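Tailspike protein (Acinetobacter phage vB_ApiP_P1, PDB 6E1R) probably binds and hydrolyses the capsular polysaccharide of its Acinetobacter host, acting as a trimeric tailspike with a right-handed parallel beta-helix. Local coordinates at residues I359-Y364 and N387-H392; N380-I385 and S411-D416. All coordinates share one frame; numbering follows the deposited sequence.

Contact 1 (I359-Y364 and N387-H392)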
loop_
_atom_site.group_PDB
_atom_site.type_symbol
_atom_site.label_atom_id
_atom_site.label_comp_id
_atom_site.label_asym_id
_atom_site.label_seq_id
_atom_site.Cartn_x
_atom_site.Cartn_y
_atom_site.Cartn_z
ATOM N N ILE A 359 -7.004 11.691 -3.884
ATOM C CA ILE A 359 -6.769 11.502 -2.460
ATOM C C ILE A 359 -5.321 11.872 -2.176
ATOM O O ILE A 359 -4.401 11.302 -2.775
ATOM C CB ILE A 359 -7.068 10.064 -2.010
ATOM C CG1 ILE A 359 -8.577 9.812 -1.995
ATOM C CG2 ILE A 359 -6.469 9.799 -0.637
ATOM C CD1 ILE A 359 -8.961 8.423 -1.534
ATOM N N PHE A 360 -5.123 12.827 -1.274
ATOM C CA PHE A 360 -3.800 13.217 -0.796
ATOM C C PHE A 360 -3.741 12.833 0.677
ATOM O O PHE A 360 -4.324 13.509 1.529
ATOM C CB PHE A 360 -3.547 14.706 -1.010
ATOM C CG PHE A 360 -3.395 15.095 -2.453
ATOM C CD1 PHE A 360 -4.507 15.324 -3.248
ATOM C CD2 PHE A 360 -2.135 15.241 -3.012
ATOM C CE1 PHE A 360 -4.365 15.683 -4.577
ATOM C CE2 PHE A 360 -1.986 15.602 -4.339
ATOM C CZ PHE A 360 -3.103 15.822 -5.122
ATOM N N GLU A 361 -3.040 11.743 0.969
ATOM C CA GLU A 361 -3.015 11.139 2.297
ATOM C C GLU A 361 -1.611 11.279 2.875
ATOM O O GLU A 361 -0.697 10.543 2.493
ATOM C CB GLU A 361 -3.451 9.681 2.219
ATOM C CG GLU A 361 -3.691 9.016 3.556
ATOM C CD GLU A 361 -4.067 7.558 3.401
ATOM O OE1 GLU A 361 -5.243 7.274 3.089
ATOM O OE2 GLU A 361 -3.181 6.696 3.568
ATOM N N GLY A 362 -1.447 12.226 3.796
ATOM C CA GLY A 362 -0.187 12.393 4.489
ATOM C C GLY A 362 0.953 12.921 3.650
ATOM O O GLY A 362 2.113 12.754 4.034
ATOM N N CYS A 363 0.666 13.568 2.523
ATOM C CA CYS A 363 1.728 14.099 1.682
ATOM C C CYS A 363 2.440 15.259 2.378
ATOM O O CYS A 363 1.893 15.922 3.264
ATOM C CB CYS A 363 1.169 14.547 0.333
ATOM S SG CYS A 363 0.448 13.207 -0.643
ATOM N N TYR A 364 3.677 15.506 1.950
ATOM C CA TYR A 364 4.548 16.460 2.625
ATOM C C TYR A 364 5.448 17.135 1.603
ATOM O O TYR A 364 6.119 16.454 0.823
ATOM C CB TYR A 364 5.390 15.747 3.693
ATOM C CG TYR A 364 6.256 16.652 4.540
ATOM C CD1 TYR A 364 7.532 17.013 4.127
ATOM C CD2 TYR A 364 5.808 17.124 5.766
ATOM C CE1 TYR A 364 8.330 17.834 4.903
ATOM C CE2 TYR A 364 6.599 17.944 6.549
ATOM C CZ TYR A 364 7.859 18.295 6.114
ATOM O OH TYR A 364 8.649 19.109 6.892
ATOM N N ASN A 387 -10.551 12.901 -0.773
ATOM C CA ASN A 387 -10.111 13.003 0.612
ATOM C C ASN A 387 -8.764 13.709 0.653
ATOM O O ASN A 387 -7.947 13.565 -0.261
ATOM C CB ASN A 387 -10.013 11.625 1.278
ATOM C CG ASN A 387 -10.160 11.696 2.783
ATOM O OD1 ASN A 387 -9.208 11.446 3.520
ATOM N ND2 ASN A 387 -11.353 12.050 3.248
ATOM N N SER A 388 -8.547 14.475 1.723
ATOM C CA SER A 388 -7.298 15.215 1.911
ATOM C C SER A 388 -7.042 15.288 3.413
ATOM O O SER A 388 -7.603 16.148 4.097
ATOM C CB SER A 388 -7.379 16.601 1.287
ATOM O OG SER A 388 -6.338 17.438 1.763
ATOM N N ILE A 389 -6.198 14.388 3.917
ATOM C CA ILE A 389 -5.978 14.236 5.350
ATOM C C ILE A 389 -4.485 14.242 5.648
ATOM O O ILE A 389 -3.688 13.658 4.906
ATOM C CB ILE A 389 -6.632 12.946 5.889
ATOM C CG1 ILE A 389 -6.280 11.751 4.999
ATOM C CG2 ILE A 389 -8.139 13.122 6.009
ATOM C CD1 ILE A 389 -6.816 10.430 5.512
ATOM N N ALA A 390 -4.115 14.916 6.741
ATOM C CA ALA A 390 -2.756 14.900 7.284
ATOM C C ALA A 390 -1.717 15.382 6.275
ATOM O O ALA A 390 -0.552 14.985 6.331
ATOM C CB ALA A 390 -2.387 13.508 7.805
ATOM N N ASN A 391 -2.122 16.253 5.356
ATOM C CA ASN A 391 -1.204 16.821 4.381
ATOM C C ASN A 391 -0.551 18.080 4.936
ATOM O O ASN A 391 -1.194 18.874 5.628
ATOM C CB ASN A 391 -1.938 17.154 3.081
ATOM C CG ASN A 391 -2.507 15.928 2.405
ATOM O OD1 ASN A 391 -1.810 14.933 2.206
ATOM N ND2 ASN A 391 -3.787 15.989 2.049
ATOM N N HIS A 392 0.730 18.258 4.627
ATOM C CA HIS A 392 1.450 19.483 4.950
ATOM C C HIS A 392 2.013 20.068 3.664
ATOM O O HIS A 392 2.858 19.445 3.013
ATOM C CB HIS A 392 2.575 19.238 5.955
ATOM C CG HIS A 392 3.407 20.454 6.223
ATOM N ND1 HIS A 392 2.886 21.607 6.768
ATOM C CD2 HIS A 392 4.720 20.702 6.004
ATOM C CE1 HIS A 392 3.843 22.511 6.882
ATOM N NE2 HIS A 392 4.966 21.987 6.426
#

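Contact 2 (N380-I385 and S411-D416)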
loop_
_atom_site.group_PDB
_atom_site.type_symbol
_atom_site.label_atom_id
_atom_site.label_comp_id
_atom_site.label_asym_id
_atom_site.label_seq_id
_atom_site.Cartn_x
_atom_site.Cartn_y
_atom_site.Cartn_z
ATOM N N ASN A 380 -7.883 23.817 -7.761
ATOM C CA ASN A 380 -8.218 23.353 -6.415
ATOM C C ASN A 380 -9.719 23.121 -6.267
ATOM O O ASN A 380 -10.322 23.455 -5.246
ATOM C CB ASN A 380 -7.706 24.330 -5.355
ATOM C CG ASN A 380 -6.212 24.566 -5.454
ATOM O OD1 ASN A 380 -5.439 23.634 -5.683
ATOM N ND2 ASN A 380 -5.796 25.816 -5.292
ATOM N N ASP A 381 -10.327 22.542 -7.301
ATOM C CA ASP A 381 -11.746 22.203 -7.272
ATOM C C ASP A 381 -11.976 21.120 -6.226
ATOM O O ASP A 381 -11.561 19.970 -6.407
ATOM C CB ASP A 381 -12.204 21.749 -8.655
ATOM C CG ASP A 381 -13.694 21.452 -8.714
ATOM O OD1 ASP A 381 -14.406 21.735 -7.729
ATOM O OD2 ASP A 381 -14.153 20.939 -9.757
ATOM N N VAL A 382 -12.641 21.486 -5.127
ATOM C CA VAL A 382 -12.874 20.545 -4.039
ATOM C C VAL A 382 -13.797 19.412 -4.467
ATOM O O VAL A 382 -13.784 18.339 -3.852
ATOM C CB VAL A 382 -13.435 21.295 -2.815
ATOM C CG1 VAL A 382 -13.469 20.392 -1.588
ATOM C CG2 VAL A 382 -12.609 22.543 -2.540
ATOM N N ALA A 383 -14.586 19.609 -5.528
ATOM C CA ALA A 383 -15.422 18.530 -6.038
ATOM C C ALA A 383 -14.596 17.370 -6.577
ATOM O O ALA A 383 -15.125 16.264 -6.730
ATOM C CB ALA A 383 -16.355 19.056 -7.129
ATOM N N LEU A 384 -13.317 17.597 -6.868
ATOM C CA LEU A 384 -12.415 16.551 -7.328
ATOM C C LEU A 384 -11.605 15.937 -6.196
ATOM O O LEU A 384 -10.828 15.009 -6.442
ATOM C CB LEU A 384 -11.465 17.103 -8.394
ATOM C CG LEU A 384 -12.110 17.742 -9.622
ATOM C CD1 LEU A 384 -11.041 18.277 -10.561
ATOM C CD2 LEU A 384 -13.012 16.750 -10.334
ATOM N N ILE A 385 -11.761 16.428 -4.972
ATOM C CA ILE A 385 -10.989 15.962 -3.827
ATOM C C ILE A 385 -11.836 14.912 -3.119
ATOM O O ILE A 385 -12.808 15.238 -2.432
ATOM C CB ILE A 385 -10.608 17.110 -2.892
ATOM C CG1 ILE A 385 -9.774 18.153 -3.638
ATOM C CG2 ILE A 385 -9.848 16.582 -1.684
ATOM C CD1 ILE A 385 -8.542 17.586 -4.306
ATOM N N SER A 411 -9.077 25.357 8.139
ATOM C CA SER A 411 -10.347 25.890 7.658
ATOM C C SER A 411 -10.804 25.232 6.364
ATOM O O SER A 411 -11.982 25.348 6.009
ATOM C CB SER A 411 -10.239 27.402 7.452
ATOM O OG SER A 411 -9.209 27.716 6.530
ATOM N N GLY A 412 -9.913 24.544 5.660
ATOM C CA GLY A 412 -10.272 23.888 4.424
ATOM C C GLY A 412 -11.096 22.636 4.655
ATOM O O GLY A 412 -11.385 22.227 5.781
ATOM N N PHE A 413 -11.484 22.013 3.546
ATOM C CA PHE A 413 -12.316 20.820 3.565
ATOM C C PHE A 413 -11.467 19.577 3.336
ATOM O O PHE A 413 -10.572 19.572 2.486
ATOM C CB PHE A 413 -13.413 20.905 2.502
ATOM C CG PHE A 413 -14.269 22.134 2.614
ATOM C CD1 PHE A 413 -15.335 22.173 3.498
ATOM C CD2 PHE A 413 -14.004 23.252 1.841
ATOM C CE1 PHE A 413 -16.120 23.304 3.606
ATOM C CE2 PHE A 413 -14.788 24.385 1.943
ATOM C CZ PHE A 413 -15.846 24.411 2.828
ATOM N N ASN A 414 -11.751 18.522 4.104
ATOM C CA ASN A 414 -11.079 17.249 3.870
ATOM C C ASN A 414 -11.586 16.583 2.600
ATOM O O ASN A 414 -10.824 15.889 1.917
ATOM C CB ASN A 414 -11.271 16.315 5.065
ATOM C CG ASN A 414 -10.635 16.849 6.330
ATOM O OD1 ASN A 414 -11.305 17.442 7.173
ATOM N ND2 ASN A 414 -9.330 16.644 6.467
ATOM N N ALA A 415 -12.858 16.784 2.269
ATOM C CA ALA A 415 -13.465 16.179 1.092
ATOM C C ALA A 415 -14.658 17.028 0.683
ATOM O O ALA A 415 -15.082 17.930 1.410
ATOM C CB ALA A 415 -13.886 14.731 1.360
ATOM N N ASP A 416 -15.198 16.727 -0.497
ATOM C CA ASP A 416 -16.362 17.466 -0.972
ATOM C C ASP A 416 -17.622 17.035 -0.232
ATOM O O ASP A 416 -18.387 17.877 0.253
ATOM C CB ASP A 416 -16.529 17.274 -2.478
ATOM C CG ASP A 416 -17.748 17.992 -3.023
ATOM O OD1 ASP A 416 -17.815 19.232 -2.893
ATOM O OD2 ASP A 416 -18.638 17.315 -3.580
#

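Contact 1 (I359-Y364 and N387-H392)
Two successive rungs of a parallel beta-helix meet where Phe-360 and Asn-391 touch, at the corner that ends strands 357-361 and 385-389. The strands run parallel, their short axes 4.8 Å apart at 15°. Phe-360 N donates to Asn-387 O, Ile-389 N to Phe-360 O and Gly-362 N to Ile-389 O; beyond the corner His-392 N picks up Cys-363 O at 2.9 Å. Asn-391 spans the corner with its amide. Its CG lies anti to the carbonyl carbon (chi1 -63°), and OD1 takes the Cys-363 N-H at 2.8 Å in its carbonyl plane. ND2 gives its hydrogens to Phe-360 O, 2.6 Å away, and to Ser-388 OG, with both acceptors near the amide plane. Since ND2 stands above the carbonyl plane of Phe-360, whereas Ile-389 N comes nearly along the C=O axis, that oxygen is gripped from two directions. Gly-362 and Ala-390 both turn with positive phi, and Gly-362 CA sits 3.2 Å from Ala-390 O. On the face shared with Ile-359 and Asn-387, Glu-361 CG rests against Ile-389 CD1 at 3.9 Å, the two side chains alongside each other; the Glu-361 carboxylate goes on to a salt bridge with Lys-333 of the second subunit. Past the corner Tyr-364 CE2 approaches His-392 CD2 at 3.4 Å, the rings inclined at 40°, and Phe-328 of the second subunit meets both. Phe-360 points to the other face and stacks on Phe-334 of the preceding rung. Such rung-on-rung pairing is characteristic of parallel beta-helices, and the Asn-391 amide fastens this corner as turn asparagines do in some of them.

Contact 2 (N380-I385 and S411-D416)
Asp-416 reaches over the short 3-10 turn 382-384, its side chain lying against the backbone of Val-382 and Ala-383. Its CB, the first atom out, sits 3.2 Å from Val-382 O. CG, anti to the backbone N (chi1 178°), comes next and lies 3.8 Å from Ala-383 CA. At the tip, OD1 stays near the same residue, 4.0 Å from Ala-383 CA, without a hydrogen bond to the turn. The Ala-383 N-H is already used: it donates to Asp-381 OD1 at 3.1 Å, from above the carboxylate plane, closing an Asx turn. Val-382 O likewise accepts from Ile-385 N within the turn. The backbone of Asp-416 makes one weak bond across the contact, from its N to Ile-385 O. Next to Asp-416, Val-382 CG1 packs on Phe-413 CB at 4.1 Å, the two side chains crossing at about a right angle, while Ile-385 CG2 lies 3.8 Å from Asn-414 O. Ala-415 CB touches Ile-385 O. Gln-421 of the second subunit packs on both Val-382 and Asp-416, and Ala-415 pairs in parallel with a strand of that subunit, which carries the sheet across the interface. Asn-414, whose CB points away from the turn, has its OD1 bound by Arg-405 of its own chain and by Asn-419 N of the second subunit. The carboxylates of Asp-381 and Asp-416 stand apart, with 6.4 Å between their OD1 atoms, and their like charges would probably repel slightly. Between the two segments themselves the junction thus relies more on shape, and the directed bonds of 411-416 mostly go to other partners.

Overall arrangement
Strand 385-389 takes part in both contacts: its start, at Ile-385, meets 411-416 in contact 2, and its end pairs with the preceding rung in contact 1. Contact 1 is the more buried, with 493 Å² covered and a regular set of backbone bonds; contact 2, with 260 Å², is only partly buried and has a single weak bond, where a loop with a 3-10 turn meets the corner at Asp-416. The centres lie 12 Å apart, and Asn-414 ND2 joins them by a probable hydrogen bond to Ser-388 O at 3.0 Å. Both reach the second subunit, contact 1 through charge and aromatic rings, contact 2 through strand pairing and amide bonds.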